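PDB 3DJE: fructosyl amine: oxygen oxidoreductase from Aspergillus fumigatus, which catalyses the oxidative deglycation of fructosyl amino acids, using FAD as the cofactor and molecular oxygen as the electron acceptor. Local coordinates for residues T234-V239 with C337-N342; G283-V288 with V418-D423. All blocks are in the same frame, centred on the assembly; numbering follows the deposited sequence.

Contact 1: T234-V239 with C337-N342; sequences TAWTLV and CADTAN. With FSA (1-S-(carboxymethyl)-1-thio-beta-D-fructopyranose), chain D; FAD (flavin-adenine dinucleotide), chain C.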
loop_
_atom_site.group_PDB
_atom_site.type_symbol
_atom_site.label_atom_id
_atom_site.label_comp_id
_atom_site.label_asym_id
_atom_site.label_seq_id
_atom_site.Cartn_x
_atom_site.Cartn_y
_atom_site.Cartn_z
ATOM N N THR A 234 -4.327 3.143 9.419
ATOM C CA THR A 234 -3.161 3.986 9.705
ATOM C C THR A 234 -2.747 4.703 8.423
ATOM O O THR A 234 -2.915 4.166 7.315
ATOM C CB THR A 234 -1.996 3.143 10.269
ATOM O OG1 THR A 234 -2.501 2.251 11.268
ATOM C CG2 THR A 234 -0.938 4.045 10.909
ATOM N N ALA A 235 -2.225 5.913 8.576
ATOM C CA ALA A 235 -1.937 6.748 7.425
ATOM C C ALA A 235 -0.491 7.214 7.364
ATOM O O ALA A 235 0.143 7.463 8.403
ATOM C CB ALA A 235 -2.866 7.939 7.410
ATOM N N TRP A 236 -0.013 7.375 6.130
ATOM C CA TRP A 236 1.303 7.925 5.840
ATOM C C TRP A 236 1.146 9.155 4.950
ATOM O O TRP A 236 0.035 9.483 4.499
ATOM C CB TRP A 236 2.256 6.848 5.268
ATOM C CG TRP A 236 2.662 5.927 6.385
ATOM C CD1 TRP A 236 3.757 6.063 7.200
ATOM C CD2 TRP A 236 1.932 4.789 6.877
ATOM N NE1 TRP A 236 3.760 5.077 8.161
ATOM C CE2 TRP A 236 2.658 4.278 7.983
ATOM C CE3 TRP A 236 0.751 4.134 6.475
ATOM C CZ2 TRP A 236 2.233 3.154 8.703
ATOM C CZ3 TRP A 236 0.331 3.003 7.193
ATOM C CH2 TRP A 236 1.083 2.525 8.298
ATOM N N THR A 237 2.269 9.834 4.730
ATOM C CA THR A 237 2.306 11.152 4.160
ATOM C C THR A 237 3.213 11.155 2.929
ATOM O O THR A 237 4.247 10.486 2.900
ATOM C CB THR A 237 2.815 12.178 5.222
ATOM O OG1 THR A 237 3.845 11.569 6.018
ATOM C CG2 THR A 237 1.676 12.559 6.140
ATOM N N LEU A 238 2.804 11.890 1.901
ATOM C CA LEU A 238 3.591 12.003 0.676
ATOM C C LEU A 238 3.463 13.402 0.077
ATOM O O LEU A 238 2.424 14.073 0.234
ATOM C CB LEU A 238 3.158 10.935 -0.351
ATOM C CG LEU A 238 1.791 11.096 -1.041
ATOM C CD1 LEU A 238 1.845 11.927 -2.322
ATOM C CD2 LEU A 238 1.162 9.714 -1.329
ATOM N N VAL A 239 4.523 13.828 -0.606
ATOM C CA VAL A 239 4.526 15.090 -1.348
ATOM C C VAL A 239 5.169 14.871 -2.717
ATOM O O VAL A 239 5.888 13.891 -2.909
ATOM C CB VAL A 239 5.299 16.235 -0.597
ATOM C CG1 VAL A 239 4.777 16.405 0.816
ATOM C CG2 VAL A 239 6.819 15.989 -0.610
ATOM N N CYS A 337 -3.756 2.858 4.927
ATOM C CA CYS A 337 -3.856 1.399 4.810
ATOM C C CYS A 337 -4.331 0.879 6.162
ATOM O O CYS A 337 -4.855 1.652 6.988
ATOM C CB CYS A 337 -2.523 0.786 4.360
ATOM S SG CYS A 337 -2.619 -0.945 3.750
ATOM N N ALA A 338 -4.172 -0.416 6.396
ATOM C CA ALA A 338 -4.576 -0.986 7.685
ATOM C C ALA A 338 -3.685 -2.125 8.094
ATOM O O ALA A 338 -3.499 -3.081 7.332
ATOM C CB ALA A 338 -6.036 -1.416 7.665
ATOM N N ASP A 339 -3.139 -2.021 9.304
ATOM C CA ASP A 339 -2.148 -2.972 9.806
ATOM C C ASP A 339 -2.813 -4.038 10.661
ATOM O O ASP A 339 -3.619 -3.727 11.564
ATOM C CB ASP A 339 -1.127 -2.277 10.707
ATOM C CG ASP A 339 -0.150 -1.401 9.956
ATOM O OD1 ASP A 339 0.350 -1.813 8.888
ATOM O OD2 ASP A 339 0.149 -0.323 10.492
ATOM N N THR A 340 -2.473 -5.291 10.391
ATOM C CA THR A 340 -2.782 -6.380 11.313
ATOM C C THR A 340 -1.754 -6.342 12.457
ATOM O O THR A 340 -0.766 -5.604 12.386
ATOM C CB THR A 340 -2.760 -7.744 10.617
ATOM O OG1 THR A 340 -1.471 -7.924 10.022
ATOM C CG2 THR A 340 -3.868 -7.845 9.520
ATOM N N ALA A 341 -1.978 -7.138 13.508
ATOM C CA ALA A 341 -1.128 -7.086 14.707
ATOM C C ALA A 341 0.326 -7.488 14.464
ATOM O O ALA A 341 1.209 -7.125 15.245
ATOM C CB ALA A 341 -1.737 -7.939 15.842
ATOM N N ASN A 342 0.561 -8.232 13.385
ATOM C CA ASN A 342 1.912 -8.677 13.006
ATOM C C ASN A 342 2.263 -8.339 11.550
ATOM O O ASN A 342 3.240 -8.851 10.998
ATOM C CB ASN A 342 2.052 -10.183 13.253
ATOM C CG ASN A 342 1.141 -11.006 12.368
ATOM O OD1 ASN A 342 0.286 -10.467 11.648
ATOM N ND2 ASN A 342 1.304 -12.325 12.423
HETATM O OAB FSA D . 6.800 -2.316 0.793
HETATM C CAL FSA D . 7.737 -1.542 0.503
HETATM O OAA FSA D . 8.800 -1.950 -0.032
HETATM C CAH FSA D . 7.645 -0.061 0.813
HETATM S SAK FSA D . 6.188 0.351 1.718
HETATM C C1 FSA D . 6.578 2.070 1.896
HETATM C C2 FSA D . 5.813 2.688 3.075
HETATM O O2 FSA D . 5.767 4.117 2.925
HETATM C C3 FSA D . 6.481 2.345 4.411
HETATM O O3 FSA D . 7.778 2.956 4.486
HETATM C C4 FSA D . 5.609 2.736 5.608
HETATM O O4 FSA D . 6.193 2.220 6.816
HETATM C C5 FSA D . 4.187 2.182 5.482
HETATM O O5 FSA D . 4.172 0.761 5.644
HETATM C C6 FSA D . 3.608 2.574 4.131
HETATM O O6 FSA D . 4.484 2.121 3.083
HETATM P PA FAD C . -6.855 0.564 -1.340
HETATM O O1A FAD C . -6.079 0.428 -2.578
HETATM O O2A FAD C . -6.688 1.805 -0.523
HETATM O O5B FAD C . -8.358 0.358 -1.789
HETATM C C5B FAD C . -9.466 0.529 -0.900
HETATM C C4B FAD C . -10.683 0.865 -1.772
HETATM O O4B FAD C . -11.788 0.794 -0.852
HETATM C C3B FAD C . -10.563 2.337 -2.230
HETATM O O3B FAD C . -10.559 2.435 -3.664
HETATM C C2B FAD C . -11.825 2.963 -1.615
HETATM O O2B FAD C . -12.450 3.944 -2.501
HETATM C C1B FAD C . -12.711 1.715 -1.346
HETATM N N9A FAD C . -13.813 2.122 -0.421
HETATM C C8A FAD C . -13.753 2.937 0.653
HETATM N N7A FAD C . -14.994 3.079 1.163
HETATM C C5A FAD C . -15.831 2.354 0.407
HETATM C C6A FAD C . -17.212 2.129 0.432
HETATM N N6A FAD C . -17.982 2.724 1.374
HETATM N N1A FAD C . -17.754 1.323 -0.502
HETATM C C2A FAD C . -17.002 0.739 -1.443
HETATM N N3A FAD C . -15.680 0.937 -1.498
HETATM C C4A FAD C . -15.083 1.739 -0.585
HETATM N N1 FAD C . 3.065 -0.814 -0.882
HETATM C C2 FAD C . 4.092 -1.374 -1.639
HETATM O O2 FAD C . 4.054 -2.550 -2.007
HETATM N N3 FAD C . 5.188 -0.581 -1.979
HETATM C C4 FAD C . 5.289 0.746 -1.574
HETATM O O4 FAD C . 6.274 1.420 -1.898
HETATM C C4X FAD C . 4.256 1.291 -0.796
HETATM N N5 FAD C . 4.332 2.612 -0.358
HETATM C C5X FAD C . 3.226 3.192 0.259
HETATM C C6 FAD C . 3.241 4.563 0.497
HETATM C C7 FAD C . 2.137 5.184 1.069
HETATM C C7M FAD C . 2.221 6.694 1.331
HETATM C C8 FAD C . 0.999 4.442 1.381
HETATM C C8M FAD C . -0.255 5.151 1.944
HETATM C C9 FAD C . 0.984 3.064 1.122
HETATM C C9A FAD C . 2.094 2.433 0.547
HETATM N N10 FAD C . 2.114 1.048 0.287
HETATM C C10 FAD C . 3.156 0.504 -0.461
HETATM C "C1'" FAD C . 1.037 0.179 0.781
HETATM C "C2'" FAD C . -0.002 -0.040 -0.319
HETATM O "O2'" FAD C . -0.259 1.205 -1.006
HETATM C "C3'" FAD C . -1.285 -0.581 0.303
HETATM O "O3'" FAD C . -0.955 -1.658 1.205
HETATM C "C4'" FAD C . -2.251 -1.137 -0.749
HETATM O "O4'" FAD C . -2.387 -0.253 -1.862
HETATM C "C5'" FAD C . -3.624 -1.341 -0.100
HETATM O "O5'" FAD C . -4.529 -1.916 -1.057
HETATM P P FAD C . -6.064 -2.164 -0.664
HETATM O O1P FAD C . -6.119 -2.953 0.603
HETATM O O2P FAD C . -6.714 -2.667 -1.891
HETATM O O3P FAD C . -6.651 -0.698 -0.359
#
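Trp236 and Asp339 meet tip to tip at the edge of the indole: Asp339 OD2 lies in the ring plane, 3.7 Å from Trp236 CH2, and the carboxylate is turned 70° against the ring. One indole face carries the bound FSA, whose C5 sits over the centre of the ring system, 3.6 Å from Trp236 CE2. His281 adds a ring stack, and its backbone carbonyl accepts from Trp236 NE1, which helps fix the rotation of the indole. Asp339 OD2 also forms salt bridges with Arg232 and Arg411; Arg411 in turn binds the ligand. The two positive charges probably stabilise the buried carboxylate.

The backbones join through Thr234 and Cys337, an antiparallel hydrogen-bonded pair with N-to-O distances of 2.9 Å (Thr234 N to Cys337 O) and 2.8 Å (Cys337 N to Thr234 O). With SG anti to the backbone N (chi1 -164°), Cys337 brings its sulfur to 3.1 Å from FAD O3', on the ribityl chain. Trp236 CB, meanwhile, lies 3.9 Å from the flavin methyl C7M. Two neighbouring strands thus supply an aromatic wall for the sugar and a contact to the cofactor, forming part of the active-site pocket of this MSOX/MTOX-family flavoenzyme.

Contact 2: G283-V288 with V418-D423; sequences GYTNMV and VMDFHD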
loop_
_atom_site.group_PDB
_atom_site.type_symbol
_atom_site.label_atom_id
_atom_site.label_comp_id
_atom_site.label_asym_id
_atom_site.label_seq_id
_atom_site.Cartn_x
_atom_site.Cartn_y
_atom_site.Cartn_z
ATOM N N GLY A 283 3.408 6.009 11.477
ATOM C CA GLY A 283 2.042 6.211 10.992
ATOM C C GLY A 283 1.180 7.098 11.867
ATOM O O GLY A 283 1.495 7.311 13.050
ATOM N N TYR A 284 0.117 7.638 11.266
ATOM C CA TYR A 284 -0.943 8.369 11.985
ATOM C C TYR A 284 -2.203 7.516 12.061
ATOM O O TYR A 284 -2.664 6.982 11.046
ATOM C CB TYR A 284 -1.324 9.647 11.246
ATOM C CG TYR A 284 -0.293 10.732 11.243
ATOM C CD1 TYR A 284 -0.277 11.695 12.249
ATOM C CD2 TYR A 284 0.646 10.831 10.212
ATOM C CE1 TYR A 284 0.668 12.703 12.249
ATOM C CE2 TYR A 284 1.594 11.845 10.191
ATOM C CZ TYR A 284 1.606 12.778 11.224
ATOM O OH TYR A 284 2.535 13.787 11.217
ATOM N N THR A 285 -2.768 7.399 13.257
ATOM C CA THR A 285 -4.122 6.878 13.399
ATOM C C THR A 285 -5.102 8.055 13.483
ATOM O O THR A 285 -4.692 9.211 13.555
ATOM C CB THR A 285 -4.268 6.018 14.662
ATOM O OG1 THR A 285 -3.868 6.803 15.800
ATOM C CG2 THR A 285 -3.409 4.751 14.566
ATOM N N ASN A 286 -6.397 7.757 13.457
ATOM C CA ASN A 286 -7.407 8.780 13.715
ATOM C C ASN A 286 -8.442 8.199 14.665
ATOM O O ASN A 286 -9.560 7.875 14.263
ATOM C CB ASN A 286 -8.046 9.269 12.417
ATOM C CG ASN A 286 -8.939 10.495 12.622
ATOM O OD1 ASN A 286 -8.565 11.439 13.323
ATOM N ND2 ASN A 286 -10.110 10.489 11.995
HETATM N N MSE A 287 -8.023 8.058 15.925
HETATM C CA MSE A 287 -8.793 7.403 16.978
HETATM C C MSE A 287 -9.965 8.259 17.436
HETATM O O MSE A 287 -9.783 9.356 17.962
HETATM C CB MSE A 287 -7.893 7.076 18.180
HETATM C CG MSE A 287 -6.772 6.086 17.891
HETATM SE SE MSE A 287 -7.445 4.345 17.306
HETATM C CE MSE A 287 -5.777 3.365 17.146
ATOM N N VAL A 288 -11.170 7.751 17.212
ATOM C CA VAL A 288 -12.377 8.394 17.716
ATOM C C VAL A 288 -12.984 7.504 18.792
ATOM O O VAL A 288 -12.869 6.271 18.741
ATOM C CB VAL A 288 -13.418 8.696 16.595
ATOM C CG1 VAL A 288 -12.794 9.554 15.489
ATOM C CG2 VAL A 288 -14.015 7.410 16.022
ATOM N N VAL A 418 3.595 5.862 17.072
ATOM C CA VAL A 418 2.390 5.944 16.246
ATOM C C VAL A 418 1.627 7.211 16.655
ATOM O O VAL A 418 1.164 7.340 17.804
ATOM C CB VAL A 418 1.501 4.685 16.386
ATOM C CG1 VAL A 418 0.261 4.772 15.481
ATOM C CG2 VAL A 418 2.296 3.421 16.061
HETATM N N MSE A 419 1.512 8.147 15.718
HETATM C CA MSE A 419 0.897 9.447 15.977
HETATM C C MSE A 419 -0.612 9.416 15.749
HETATM O O MSE A 419 -1.169 8.382 15.385
HETATM C CB MSE A 419 1.563 10.511 15.103
HETATM C CG MSE A 419 3.054 10.614 15.351
HETATM SE SE MSE A 419 3.945 11.593 13.965
HETATM C CE MSE A 419 3.825 10.247 12.557
ATOM N N ASP A 420 -1.273 10.546 15.994
ATOM C CA ASP A 420 -2.709 10.649 15.755
ATOM C C ASP A 420 -3.083 12.015 15.196
ATOM O O ASP A 420 -2.568 13.045 15.631
ATOM C CB ASP A 420 -3.505 10.332 17.032
ATOM C CG ASP A 420 -4.971 10.035 16.749
ATOM O OD1 ASP A 420 -5.356 8.846 16.755
ATOM O OD2 ASP A 420 -5.735 10.994 16.509
ATOM N N PHE A 421 -3.980 12.017 14.214
ATOM C CA PHE A 421 -4.369 13.254 13.545
ATOM C C PHE A 421 -5.060 14.258 14.466
ATOM O O PHE A 421 -5.064 15.455 14.177
ATOM C CB PHE A 421 -5.243 12.949 12.323
ATOM C CG PHE A 421 -4.464 12.457 11.124
ATOM C CD1 PHE A 421 -3.501 13.269 10.516
ATOM C CD2 PHE A 421 -4.708 11.191 10.586
ATOM C CE1 PHE A 421 -2.776 12.820 9.397
ATOM C CE2 PHE A 421 -3.978 10.731 9.463
ATOM C CZ PHE A 421 -3.023 11.548 8.872
ATOM N N HIS A 422 -5.642 13.766 15.562
ATOM C CA HIS A 422 -6.241 14.659 16.567
ATOM C C HIS A 422 -5.200 15.582 17.204
ATOM O O HIS A 422 -5.549 16.641 17.735
ATOM C CB HIS A 422 -6.988 13.868 17.647
ATOM C CG HIS A 422 -8.249 13.229 17.154
ATOM N ND1 HIS A 422 -8.289 11.938 16.667
ATOM C CD2 HIS A 422 -9.511 13.711 17.052
ATOM C CE1 HIS A 422 -9.525 11.650 16.297
ATOM N NE2 HIS A 422 -10.286 12.707 16.519
ATOM N N ASP A 423 -3.932 15.172 17.156
ATOM C CA ASP A 423 -2.816 15.972 17.680
ATOM C C ASP A 423 -2.281 16.986 16.671
ATOM O O ASP A 423 -1.469 17.847 17.020
ATOM C CB ASP A 423 -1.672 15.067 18.149
ATOM C CG ASP A 423 -2.077 14.126 19.276
ATOM O OD1 ASP A 423 -3.106 14.366 19.944
ATOM O OD2 ASP A 423 -1.355 13.132 19.497
#
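Tyr284 is sandwiched between Met419 and Phe421 at the tightly packed end of this contact. Met419, a selenomethionine, bends at chi3 (-72°) to lay its CE methyl over one ring face, 3.8 Å from the centroid, a CH-pi contact beside a Met-aromatic one from SE. On the opposite face Phe421 makes an offset stack, centroids 4.6 Å apart and planes at 13°, while Tyr284 CB sits over the phenylalanine ring, 3.4 Å from Phe421 CE2. Glu308 and Arg312 bind the tyrosine hydroxyl.

Behind this packing the backbones pair: residues 419-420 run parallel to 284-285 as a short added strand. Thr285 N donates to Met419 O (2.8 Å), and Phe421 N to Thr285 O (3.0 Å). Asp420 then ties the two segments together. Its OD1 accepts from Thr285 OG1 at 2.7 Å, on the anti side and 31° out of the carboxylate plane, and from Met287 N through the syn lone pair. OD2 accepts from His422 N, closing an Asx turn, and from His422 ND1 at 2.7 Å, which holds the imidazole.

The solvent side is looser where partly exposed Val288 meets the exposed His422: Val288 CG1 lies 4.0 Å from His422 CE1, at the ring edge.

Overall arrangement
From the N terminus, the chain first reaches 234-239, then 283-288; 337-342 follows and closes the loop of contact 1, with 97 residues between its segments. Only near the C terminus does 418-423 return to 283-288, closing the 129-residue loop of contact 2. Because the segments alternate, the two loops cross. Both contacts belong to one mixed sheet, in which strand 232-242 lies between 331-339 and 274-289, and 419-420 pairs with the latter. Their centres are 11 Å apart, and Ala235 N lies 2.7 Å from Tyr284 O, a probable hydrogen bond. Contact 2 thus ties strand 419-420 to the sheet that contact 1 places beside the FAD and FSA pocket.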